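Side-chain contacts in AdeR (Acinetobacter baumannii, PDB 5X5L), which binds an intercistronic DNA region through this C-terminal OmpR/PhoB-type domain, probably as the transcription-regulating output of a two-component response regulator: residues C[67-70]-C[71-75]; C[90-93]-C[94-97]. All coordinates share one frame; numbering follows the deposited sequence.

Contact 1 (C[67-70]-C[71-75]); sequences RTVD and SHVSK. With nucleotides of chain J; nucleotides of chain I.
Thr68 and His72 lie one helical turn apart, and the methyl CG2 of Thr68 lies 3.9 Å from His72 CD2. Along the same helix, Val69 CG1 and Val73 CG2 make a looser apolar pair. Val69 also packs on Leu54 and Met55 of helix 51-58. Backbone bonds of the i to i+4 kind tie the two segments from Arg67 to Ser74.

Charge is paired at the start of the stretch. Arg67 NH1 reaches Asp70 OD2 at 2.8 Å, in the guanidinium plane and on the syn lone pair of the carboxylate. Asp70 OD1 forms a second salt bridge, with Arg51, so two arginines hold the carboxylate. Arg67 NH2 also meets a DNA phosphate.

Helix 66-81 is the recognition helix of a winged helix-turn-helix domain, and it sits against the bound DNA. Phosphates of both strands are held from it. Thr68 OG1 bonds to OP2 of DC17 of chain J, modelled very short and so of doubtful length. The edge of the His72 ring turns to the neighbouring phosphate, and NE2 lies 2.7 Å from OP2 of DC16 of chain J. Ser74 OG, anti to its own N (chi1 179°), bonds to OP2 of DG7 of chain I at 2.8 Å.

Lys75 and, more weakly, Ser71 reach the bases. The lysine bends at its last torsion (chi4 88°), and NZ bonds weakly to Ser71 OG and also to a guanine O6. Ser71 OG makes a weak bond to a thymine O4.

Contact 2 (C[90-93]-C[94-97]); sequences INVR and GVGY. With nucleotides of chain I.
Asn91 and Tyr97 face each other as a non-hydrogen-bonded antiparallel pair, and the tyrosine ring comes close to the asparagine, with CD2 3.7 Å from Asn91 CA. The next pair, Val92 with Gly96, is hydrogen-bonded. Val92 N gives a nearly straight bond to Gly96 O at 2.9 Å, although the donor stands well above the carbonyl plane. Val92 O takes two donors in return, Gly96 N and Val95 N. Val95 and Gly96 thus both oppose Val92, which makes a classic beta bulge. This is the hairpin of strands 90-92 and 96-98, the wing of the winged helix-turn-helix domain.

Two valines make an apolar pair. Val92 CG1 meets Val95 CG2 at 3.9 Å, the two side chains crossing at a slant. Both valines also touch Val48 of strand 48-50.

Three residues bind backbone phosphates of chain I. Gly94 N points almost straight at OP1 of DG5 of chain I, 2.9 Å away. Gly94 has a positive phi (83°), which favours glycine. Asn91 ND2 adds a weak bond to the same OP1 and another weak one to Gly96 O. Tyr97 OH bonds to OP2 of DT6 of chain I; the bond is modelled very short, so its exact length is doubtful.

Arg93 works differently. With CG anti to the backbone N (chi1 -176°), its chain runs out straight as far as NE. The guanidinium then lays one face over the sugar of DA4 of chain I, with O4' 2.9 Å above its plane and offset toward the rim of the group. NH2 bonds to an adenine N3, an acceptor on the minor-groove edge.

The wing therefore combines neutral donors on phosphates, which probably depend little on base sequence, with one cationic side chain inserted in the minor groove.

Both contacts belong to the same winged helix-turn-helix domain. Contact 1 lies within helix 66-81 and is largely buried once the DNA is counted. Contact 2 joins the two wing strands and is only partly buried, with Gly94 and Val95 exposed at the turn. Their centres are about 12 Å apart, and they meet directly. Tyr97 OH lies 3.1 Å from Asp70 OD1, a probable hydrogen bond, and Val73 CG1 packs on Tyr97 CD2 at 3.9 Å. Contact 1 pairs charges within the protein, through Arg67, Asp70 and Arg51, and reaches base atoms of the major groove. Contact 2 relies mostly on neutral donors, one a backbone N-H, and reaches the minor groove.

Contact 1 (C[67-70]-C[71-75])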
ATOM      1  N   ARG C  67     -20.000  21.051  19.766  1.00 49.19           N
ATOM      2  CA  ARG C  67     -19.327  20.455  20.921  1.00 49.39           C
ATOM      3  C   ARG C  67     -18.651  19.128  20.582  1.00 48.56           C
ATOM      4  O   ARG C  67     -17.629  18.809  21.165  1.00 48.37           O
ATOM      5  CB  ARG C  67     -20.289  20.310  22.098  1.00 51.20           C
ATOM      6  CG  ARG C  67     -20.723  21.665  22.674  1.00 52.34           C
ATOM      7  CD  ARG C  67     -19.601  22.433  23.376  1.00 52.37           C
ATOM      8  NE  ARG C  67     -19.935  23.850  23.423  1.00 53.26           N
ATOM      9  CZ  ARG C  67     -19.079  24.876  23.337  1.00 53.16           C
ATOM     10  NH1 ARG C  67     -17.768  24.690  23.180  1.00 52.10           N
ATOM     11  NH2 ARG C  67     -19.546  26.126  23.407  1.00 54.45           N
ATOM     12  N   THR C  68     -19.209  18.376  19.629  1.00 48.36           N
ATOM     13  CA  THR C  68     -18.588  17.120  19.165  1.00 47.81           C
ATOM     14  C   THR C  68     -17.193  17.340  18.571  1.00 46.38           C
ATOM     15  O   THR C  68     -16.318  16.499  18.716  1.00 46.15           O
ATOM     16  CB  THR C  68     -19.489  16.376  18.164  1.00 48.25           C
ATOM     17  OG1 THR C  68     -20.688  15.984  18.826  1.00 49.94           O
ATOM     18  CG2 THR C  68     -18.817  15.130  17.614  1.00 47.92           C
ATOM     19  N   VAL C  69     -17.004  18.453  17.871  1.00 45.71           N
ATOM     20  CA  VAL C  69     -15.666  18.896  17.458  1.00 44.73           C
ATOM     21  C   VAL C  69     -14.713  18.976  18.641  1.00 44.96           C
ATOM     22  O   VAL C  69     -13.613  18.480  18.545  1.00 44.54           O
ATOM     23  CB  VAL C  69     -15.690  20.329  16.822  1.00 44.63           C
ATOM     24  CG1 VAL C  69     -14.287  20.736  16.358  1.00 43.98           C
ATOM     25  CG2 VAL C  69     -16.701  20.440  15.691  1.00 44.88           C
ATOM     26  N   ASP C  70     -15.140  19.586  19.735  1.00 45.91           N
ATOM     27  CA  ASP C  70     -14.316  19.736  20.936  1.00 46.63           C
ATOM     28  C   ASP C  70     -13.820  18.374  21.423  1.00 46.93           C
ATOM     29  O   ASP C  70     -12.636  18.225  21.747  1.00 47.05           O
ATOM     30  CB  ASP C  70     -15.058  20.438  22.095  1.00 48.07           C
ATOM     31  CG  ASP C  70     -15.615  21.803  21.735  1.00 48.26           C
ATOM     32  OD1 ASP C  70     -15.557  22.198  20.546  1.00 47.33           O
ATOM     33  OD2 ASP C  70     -16.104  22.494  22.657  1.00 49.62           O
ATOM     34  N   SER C  71     -14.714  17.385  21.427  1.00 47.35           N
ATOM     35  CA  SER C  71     -14.358  16.052  21.913  1.00 48.12           C
ATOM     36  C   SER C  71     -13.328  15.366  21.017  1.00 47.18           C
ATOM     37  O   SER C  71     -12.423  14.702  21.529  1.00 47.83           O
ATOM     38  CB  SER C  71     -15.599  15.168  22.063  1.00 49.19           C
ATOM     39  OG  SER C  71     -15.383  14.142  23.007  1.00 50.76           O
ATOM     40  N   HIS C  72     -13.440  15.531  19.695  1.00 45.96           N
ATOM     41  CA  HIS C  72     -12.422  14.985  18.792  1.00 45.24           C
ATOM     42  C   HIS C  72     -11.061  15.614  19.038  1.00 44.98           C
ATOM     43  O   HIS C  72     -10.042  14.926  19.000  1.00 45.20           O
ATOM     44  CB  HIS C  72     -12.786  15.131  17.312  1.00 44.33           C
ATOM     45  CG  HIS C  72     -13.859  14.193  16.851  1.00 44.91           C
ATOM     46  ND1 HIS C  72     -13.635  12.845  16.642  1.00 45.58           N
ATOM     47  CD2 HIS C  72     -15.147  14.416  16.518  1.00 45.25           C
ATOM     48  CE1 HIS C  72     -14.751  12.277  16.229  1.00 46.35           C
ATOM     49  NE2 HIS C  72     -15.684  13.209  16.146  1.00 46.16           N
ATOM     50  N   VAL C  73     -11.059  16.925  19.291  1.00 44.83           N
ATOM     51  CA  VAL C  73      -9.826  17.674  19.547  1.00 44.98           C
ATOM     52  C   VAL C  73      -9.235  17.239  20.877  1.00 46.33           C
ATOM     53  O   VAL C  73      -8.025  17.053  20.968  1.00 46.74           O
ATOM     54  CB  VAL C  73     -10.071  19.204  19.513  1.00 44.96           C
ATOM     55  CG1 VAL C  73      -8.843  19.989  19.956  1.00 45.68           C
ATOM     56  CG2 VAL C  73     -10.485  19.645  18.106  1.00 43.99           C
ATOM     57  N   SER C  74     -10.087  17.062  21.890  1.00 47.31           N
ATOM     58  CA  SER C  74      -9.665  16.566  23.207  1.00 49.07           C
ATOM     59  C   SER C  74      -8.950  15.227  23.110  1.00 49.52           C
ATOM     60  O   SER C  74      -7.842  15.065  23.635  1.00 50.61           O
ATOM     61  CB  SER C  74     -10.865  16.416  24.138  1.00 50.23           C
ATOM     62  OG  SER C  74     -10.453  15.907  25.394  1.00 52.28           O
ATOM     63  N   LYS C  75      -9.595  14.276  22.424  1.00 49.01           N
ATOM     64  CA  LYS C  75      -9.047  12.929  22.264  1.00 49.71           C
ATOM     65  C   LYS C  75      -7.720  12.935  21.522  1.00 49.10           C
ATOM     66  O   LYS C  75      -6.802  12.191  21.896  1.00 50.37           O
ATOM     67  CB  LYS C  75     -10.052  12.003  21.570  1.00 49.51           C
ATOM     68  CG  LYS C  75     -11.236  11.668  22.440  1.00 50.88           C
ATOM     69  CD  LYS C  75     -12.310  10.911  21.674  1.00 50.86           C
ATOM     70  CE  LYS C  75     -13.418  10.469  22.594  1.00 52.69           C
ATOM     71  NZ  LYS C  75     -14.528  11.459  22.805  1.00 52.34           N
TER
ATOM     72  P    DC J  16     -18.960  12.523  13.866  1.00 61.03           P
ATOM     73  OP1  DC J  16     -19.580  12.957  12.588  1.00 61.58           O
ATOM     74  OP2  DC J  16     -17.703  13.151  14.333  1.00 60.61           O
ATOM     75  O5'  DC J  16     -20.036  12.661  15.021  1.00 61.97           O
ATOM     76  C5'  DC J  16     -21.335  12.073  14.878  1.00 62.76           C
ATOM     77  C4'  DC J  16     -21.934  11.873  16.248  1.00 63.45           C
ATOM     78  O4'  DC J  16     -21.036  11.076  17.040  1.00 62.61           O
ATOM     79  C3'  DC J  16     -22.124  13.171  17.028  1.00 64.28           C
ATOM     80  O3'  DC J  16     -23.485  13.595  16.922  1.00 65.87           O
ATOM     81  C2'  DC J  16     -21.665  12.835  18.442  1.00 64.03           C
ATOM     82  C1'  DC J  16     -21.277  11.368  18.400  1.00 63.23           C
ATOM     83  N1   DC J  16     -20.071  10.989  19.160  1.00 62.38           N
ATOM     84  C2   DC J  16     -20.199  10.100  20.230  1.00 62.73           C
ATOM     85  O2   DC J  16     -21.330   9.704  20.547  1.00 63.76           O
ATOM     86  N3   DC J  16     -19.093   9.715  20.907  1.00 62.15           N
ATOM     87  C4   DC J  16     -17.894  10.179  20.545  1.00 61.31           C
ATOM     88  N4   DC J  16     -16.830   9.779  21.244  1.00 61.01           N
ATOM     89  C5   DC J  16     -17.734  11.080  19.453  1.00 60.95           C
ATOM     90  C6   DC J  16     -18.837  11.449  18.790  1.00 61.49           C
ATOM     91  P    DC J  17     -23.935  14.989  17.535  1.00 67.21           P
ATOM     92  OP1  DC J  17     -25.186  15.418  16.869  1.00 68.90           O
ATOM     93  OP2  DC J  17     -22.769  15.899  17.531  1.00 66.48           O
ATOM     94  O5'  DC J  17     -24.309  14.596  19.025  1.00 67.75           O
ATOM     95  C5'  DC J  17     -25.270  13.565  19.299  1.00 68.53           C
ATOM     96  C4'  DC J  17     -25.258  13.243  20.774  1.00 68.82           C
ATOM     97  O4'  DC J  17     -23.977  12.675  21.128  1.00 67.19           O
ATOM     98  C3'  DC J  17     -25.464  14.458  21.682  1.00 69.90           C
ATOM     99  O3'  DC J  17     -26.646  14.239  22.457  1.00 71.72           O
ATOM    100  C2'  DC J  17     -24.155  14.587  22.449  1.00 68.57           C
ATOM    101  C1'  DC J  17     -23.545  13.204  22.365  1.00 67.32           C
ATOM    102  N1   DC J  17     -22.070  13.128  22.384  1.00 65.73           N
ATOM    103  C2   DC J  17     -21.450  12.231  23.257  1.00 65.27           C
ATOM    104  O2   DC J  17     -22.151  11.567  24.033  1.00 66.18           O
ATOM    105  N3   DC J  17     -20.101  12.129  23.252  1.00 64.06           N
ATOM    106  C4   DC J  17     -19.379  12.861  22.402  1.00 63.34           C
ATOM    107  N4   DC J  17     -18.051  12.732  22.433  1.00 62.42           N
ATOM    108  C5   DC J  17     -19.989  13.759  21.478  1.00 63.75           C
ATOM    109  C6   DC J  17     -21.323  13.855  21.499  1.00 64.93           C
TER
ATOM    110  P    DG I   7      -8.611  17.690  28.196  1.00 58.64           P
ATOM    111  OP1  DG I   7      -7.294  17.639  28.879  1.00 59.84           O
ATOM    112  OP2  DG I   7      -8.680  17.591  26.710  1.00 57.48           O
ATOM    113  O5'  DG I   7      -9.540  16.543  28.787  1.00 58.88           O
ATOM    114  C5'  DG I   7      -9.987  16.545  30.155  1.00 60.19           C
ATOM    115  C4'  DG I   7     -10.976  15.424  30.385  1.00 60.48           C
ATOM    116  O4'  DG I   7     -12.308  15.871  30.039  1.00 60.04           O
ATOM    117  C3'  DG I   7     -10.728  14.160  29.558  1.00 59.77           C
ATOM    118  O3'  DG I   7     -10.958  12.980  30.328  1.00 60.98           O
ATOM    119  C2'  DG I   7     -11.761  14.245  28.451  1.00 58.46           C
ATOM    120  C1'  DG I   7     -12.912  14.934  29.156  1.00 59.25           C
ATOM    121  N9   DG I   7     -13.852  15.657  28.300  1.00 58.53           N
ATOM    122  C8   DG I   7     -13.576  16.390  27.171  1.00 57.46           C
ATOM    123  N7   DG I   7     -14.639  16.935  26.640  1.00 57.47           N
ATOM    124  C5   DG I   7     -15.679  16.522  27.458  1.00 58.56           C
ATOM    125  C6   DG I   7     -17.069  16.787  27.377  1.00 59.39           C
ATOM    126  O6   DG I   7     -17.673  17.475  26.547  1.00 59.33           O
ATOM    127  N1   DG I   7     -17.769  16.169  28.410  1.00 60.79           N
ATOM    128  C2   DG I   7     -17.202  15.403  29.399  1.00 61.39           C
ATOM    129  N2   DG I   7     -18.044  14.908  30.318  1.00 63.16           N
ATOM    130  N3   DG I   7     -15.906  15.149  29.486  1.00 60.68           N
ATOM    131  C4   DG I   7     -15.210  15.733  28.488  1.00 59.23           C
TER

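Contact 2 (C[90-93]-C[94-97])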
ATOM      1  N   ILE C  90      -4.237  24.499  21.365  1.00 51.94           N
ATOM      2  CA  ILE C  90      -4.769  25.566  22.232  1.00 53.46           C
ATOM      3  C   ILE C  90      -6.136  26.038  21.752  1.00 52.43           C
ATOM      4  O   ILE C  90      -6.318  26.360  20.588  1.00 51.51           O
ATOM      5  CB  ILE C  90      -3.786  26.759  22.335  1.00 55.68           C
ATOM      6  CG1 ILE C  90      -2.616  26.342  23.244  1.00 57.46           C
ATOM      7  CG2 ILE C  90      -4.416  27.961  22.976  1.00 57.35           C
ATOM      8  CD1 ILE C  90      -1.532  25.613  22.565  1.00 56.97           C
ATOM      9  N   ASN C  91      -7.061  26.114  22.688  1.00 52.98           N
ATOM     10  CA  ASN C  91      -8.390  26.668  22.439  1.00 52.61           C
ATOM     11  C   ASN C  91      -8.266  28.195  22.429  1.00 54.42           C
ATOM     12  O   ASN C  91      -7.524  28.757  23.228  1.00 56.45           O
ATOM     13  CB  ASN C  91      -9.392  26.189  23.499  1.00 52.95           C
ATOM     14  CG  ASN C  91     -10.504  27.196  23.759  1.00 53.97           C
ATOM     15  OD1 ASN C  91     -10.409  27.986  24.688  1.00 56.08           O
ATOM     16  ND2 ASN C  91     -11.437  27.337  22.811  1.00 52.84           N
ATOM     17  N   VAL C  92      -8.986  28.842  21.517  1.00 54.02           N
ATOM     18  CA  VAL C  92      -9.085  30.293  21.459  1.00 56.00           C
ATOM     19  C   VAL C  92     -10.542  30.605  21.768  1.00 56.28           C
ATOM     20  O   VAL C  92     -11.419  30.448  20.921  1.00 55.09           O
ATOM     21  CB  VAL C  92      -8.672  30.840  20.086  1.00 55.88           C
ATOM     22  CG1 VAL C  92      -8.763  32.363  20.053  1.00 58.42           C
ATOM     23  CG2 VAL C  92      -7.268  30.362  19.738  1.00 55.56           C
ATOM     24  N   ARG C  93     -10.777  31.060  22.994  1.00 58.15           N
ATOM     25  CA  ARG C  93     -12.106  31.131  23.585  1.00 58.62           C
ATOM     26  C   ARG C  93     -13.100  31.904  22.708  1.00 58.83           C
ATOM     27  O   ARG C  93     -12.853  33.042  22.312  1.00 60.43           O
ATOM     28  CB  ARG C  93     -11.972  31.790  24.957  1.00 61.37           C
ATOM     29  CG  ARG C  93     -13.222  31.898  25.805  1.00 62.48           C
ATOM     30  CD  ARG C  93     -12.827  32.697  27.045  1.00 65.65           C
ATOM     31  NE  ARG C  93     -13.947  33.069  27.898  1.00 67.49           N
ATOM     32  CZ  ARG C  93     -14.537  32.271  28.792  1.00 67.62           C
ATOM     33  NH1 ARG C  93     -14.142  31.005  28.981  1.00 66.03           N
ATOM     34  NH2 ARG C  93     -15.548  32.747  29.527  1.00 69.69           N
ATOM     35  N   GLY C  94     -14.207  31.248  22.388  1.00 57.48           N
ATOM     36  CA  GLY C  94     -15.274  31.837  21.579  1.00 57.83           C
ATOM     37  C   GLY C  94     -15.080  31.773  20.072  1.00 56.58           C
ATOM     38  O   GLY C  94     -15.979  32.183  19.343  1.00 57.04           O
ATOM     39  N   VAL C  95     -13.934  31.274  19.607  1.00 55.32           N
ATOM     40  CA  VAL C  95     -13.612  31.238  18.171  1.00 54.49           C
ATOM     41  C   VAL C  95     -13.381  29.793  17.725  1.00 52.07           C
ATOM     42  O   VAL C  95     -14.090  29.297  16.850  1.00 51.16           O
ATOM     43  CB  VAL C  95     -12.390  32.138  17.817  1.00 55.82           C
ATOM     44  CG1 VAL C  95     -12.468  32.617  16.362  1.00 56.22           C
ATOM     45  CG2 VAL C  95     -12.280  33.331  18.751  1.00 58.44           C
ATOM     46  N   GLY C  96     -12.396  29.124  18.327  1.00 51.37           N
ATOM     47  CA  GLY C  96     -12.156  27.701  18.055  1.00 49.43           C
ATOM     48  C   GLY C  96     -10.828  27.189  18.589  1.00 49.22           C
ATOM     49  O   GLY C  96     -10.594  27.209  19.803  1.00 50.08           O
ATOM     50  N   TYR C  97      -9.964  26.716  17.688  1.00 48.35           N
ATOM     51  CA  TYR C  97      -8.710  26.073  18.069  1.00 48.21           C
ATOM     52  C   TYR C  97      -7.553  26.406  17.154  1.00 48.52           C
ATOM     53  O   TYR C  97      -7.736  26.753  15.980  1.00 48.38           O
ATOM     54  CB  TYR C  97      -8.853  24.555  18.099  1.00 46.76           C
ATOM     55  CG  TYR C  97      -9.877  24.060  19.076  1.00 46.76           C
ATOM     56  CD1 TYR C  97     -11.190  23.899  18.684  1.00 46.21           C
ATOM     57  CD2 TYR C  97      -9.532  23.777  20.405  1.00 47.67           C
ATOM     58  CE1 TYR C  97     -12.154  23.451  19.569  1.00 46.52           C
ATOM     59  CE2 TYR C  97     -10.470  23.327  21.300  1.00 48.00           C
ATOM     60  CZ  TYR C  97     -11.805  23.150  20.869  1.00 47.38           C
ATOM     61  OH  TYR C  97     -12.754  22.674  21.729  1.00 47.97           O
TER
ATOM     62  P    DG I   5     -15.568  28.065  23.949  1.00 62.55           P
ATOM     63  OP1  DG I   5     -14.587  28.449  22.907  1.00 62.52           O
ATOM     64  OP2  DG I   5     -16.904  27.553  23.547  1.00 63.12           O
ATOM     65  O5'  DG I   5     -14.812  27.036  24.896  1.00 61.27           O
ATOM     66  C5'  DG I   5     -13.576  27.413  25.528  1.00 61.02           C
ATOM     67  C4'  DG I   5     -12.896  26.223  26.166  1.00 60.10           C
ATOM     68  O4'  DG I   5     -13.676  25.792  27.303  1.00 60.41           O
ATOM     69  C3'  DG I   5     -12.708  24.979  25.290  1.00 59.15           C
ATOM     70  O3'  DG I   5     -11.409  24.441  25.572  1.00 58.72           O
ATOM     71  C2'  DG I   5     -13.873  24.091  25.698  1.00 59.10           C
ATOM     72  C1'  DG I   5     -14.023  24.422  27.170  1.00 59.81           C
ATOM     73  N9   DG I   5     -15.361  24.250  27.727  1.00 60.62           N
ATOM     74  C8   DG I   5     -16.548  24.771  27.264  1.00 61.45           C
ATOM     75  N7   DG I   5     -17.575  24.452  28.007  1.00 62.45           N
ATOM     76  C5   DG I   5     -17.029  23.699  29.037  1.00 62.26           C
ATOM     77  C6   DG I   5     -17.650  23.088  30.158  1.00 63.38           C
ATOM     78  O6   DG I   5     -18.848  23.086  30.473  1.00 64.77           O
ATOM     79  N1   DG I   5     -16.722  22.416  30.951  1.00 63.13           N
ATOM     80  C2   DG I   5     -15.370  22.349  30.701  1.00 62.00           C
ATOM     81  N2   DG I   5     -14.634  21.657  31.585  1.00 62.34           N
ATOM     82  N3   DG I   5     -14.779  22.920  29.663  1.00 60.99           N
ATOM     83  C4   DG I   5     -15.662  23.575  28.882  1.00 61.16           C
ATOM     84  P    DA I   4     -20.406  32.272  25.929  1.00 70.87           P
ATOM     85  OP1  DA I   4     -20.194  33.136  24.740  1.00 71.74           O
ATOM     86  OP2  DA I   4     -21.619  31.412  26.028  1.00 71.71           O
ATOM     87  O5'  DA I   4     -19.147  31.311  26.047  1.00 68.40           O
ATOM     88  C5'  DA I   4     -17.843  31.833  26.361  1.00 67.48           C
ATOM     89  C4'  DA I   4     -16.870  30.692  26.545  1.00 65.60           C
ATOM     90  O4'  DA I   4     -17.022  30.126  27.870  1.00 65.41           O
ATOM     91  C3'  DA I   4     -17.038  29.530  25.557  1.00 64.75           C
ATOM     92  O3'  DA I   4     -15.780  29.311  24.911  1.00 63.65           O
ATOM     93  C2'  DA I   4     -17.524  28.382  26.429  1.00 64.32           C
ATOM     94  C1'  DA I   4     -16.916  28.722  27.772  1.00 64.29           C
ATOM     95  N9   DA I   4     -17.604  28.131  28.920  1.00 64.86           N
ATOM     96  C8   DA I   4     -18.937  28.207  29.243  1.00 66.38           C
ATOM     97  N7   DA I   4     -19.257  27.546  30.332  1.00 66.91           N
ATOM     98  C5   DA I   4     -18.057  26.988  30.747  1.00 65.65           C
ATOM     99  C6   DA I   4     -17.726  26.162  31.835  1.00 65.79           C
ATOM    100  N6   DA I   4     -18.611  25.750  32.747  1.00 67.30           N
ATOM    101  N1   DA I   4     -16.435  25.779  31.965  1.00 64.69           N
ATOM    102  C2   DA I   4     -15.546  26.200  31.053  1.00 63.51           C
ATOM    103  N3   DA I   4     -15.738  26.977  29.986  1.00 63.28           N
ATOM    104  C4   DA I   4     -17.030  27.339  29.887  1.00 64.38           C
ATOM    105  P    DT I   6     -10.969  22.999  25.044  1.00 57.86           P
ATOM    106  OP1  DT I   6      -9.511  23.020  24.777  1.00 57.98           O
ATOM    107  OP2  DT I   6     -11.898  22.592  23.972  1.00 57.49           O
ATOM    108  O5'  DT I   6     -11.203  22.076  26.316  1.00 57.88           O
ATOM    109  C5'  DT I   6     -10.402  22.245  27.493  1.00 58.53           C
ATOM    110  C4'  DT I   6     -10.577  21.064  28.414  1.00 58.78           C
ATOM    111  O4'  DT I   6     -11.949  20.989  28.863  1.00 59.10           O
ATOM    112  C3'  DT I   6     -10.258  19.715  27.782  1.00 58.11           C
ATOM    113  O3'  DT I   6      -9.355  19.033  28.657  1.00 58.86           O
ATOM    114  C2'  DT I   6     -11.617  19.054  27.622  1.00 57.83           C
ATOM    115  C1'  DT I   6     -12.444  19.669  28.730  1.00 58.84           C
ATOM    116  N1   DT I   6     -13.916  19.766  28.527  1.00 59.07           N
ATOM    117  C2   DT I   6     -14.761  19.219  29.474  1.00 60.13           C
ATOM    118  O2   DT I   6     -14.367  18.586  30.440  1.00 60.86           O
ATOM    119  N3   DT I   6     -16.097  19.422  29.234  1.00 60.66           N
ATOM    120  C4   DT I   6     -16.662  20.115  28.184  1.00 60.31           C
ATOM    121  O4   DT I   6     -17.883  20.212  28.105  1.00 61.23           O
ATOM    122  C5   DT I   6     -15.723  20.676  27.238  1.00 59.23           C
ATOM    123  C7   DT I   6     -16.251  21.433  26.059  1.00 59.20           C
ATOM    124  C6   DT I   6     -14.413  20.486  27.459  1.00 58.65           C
TER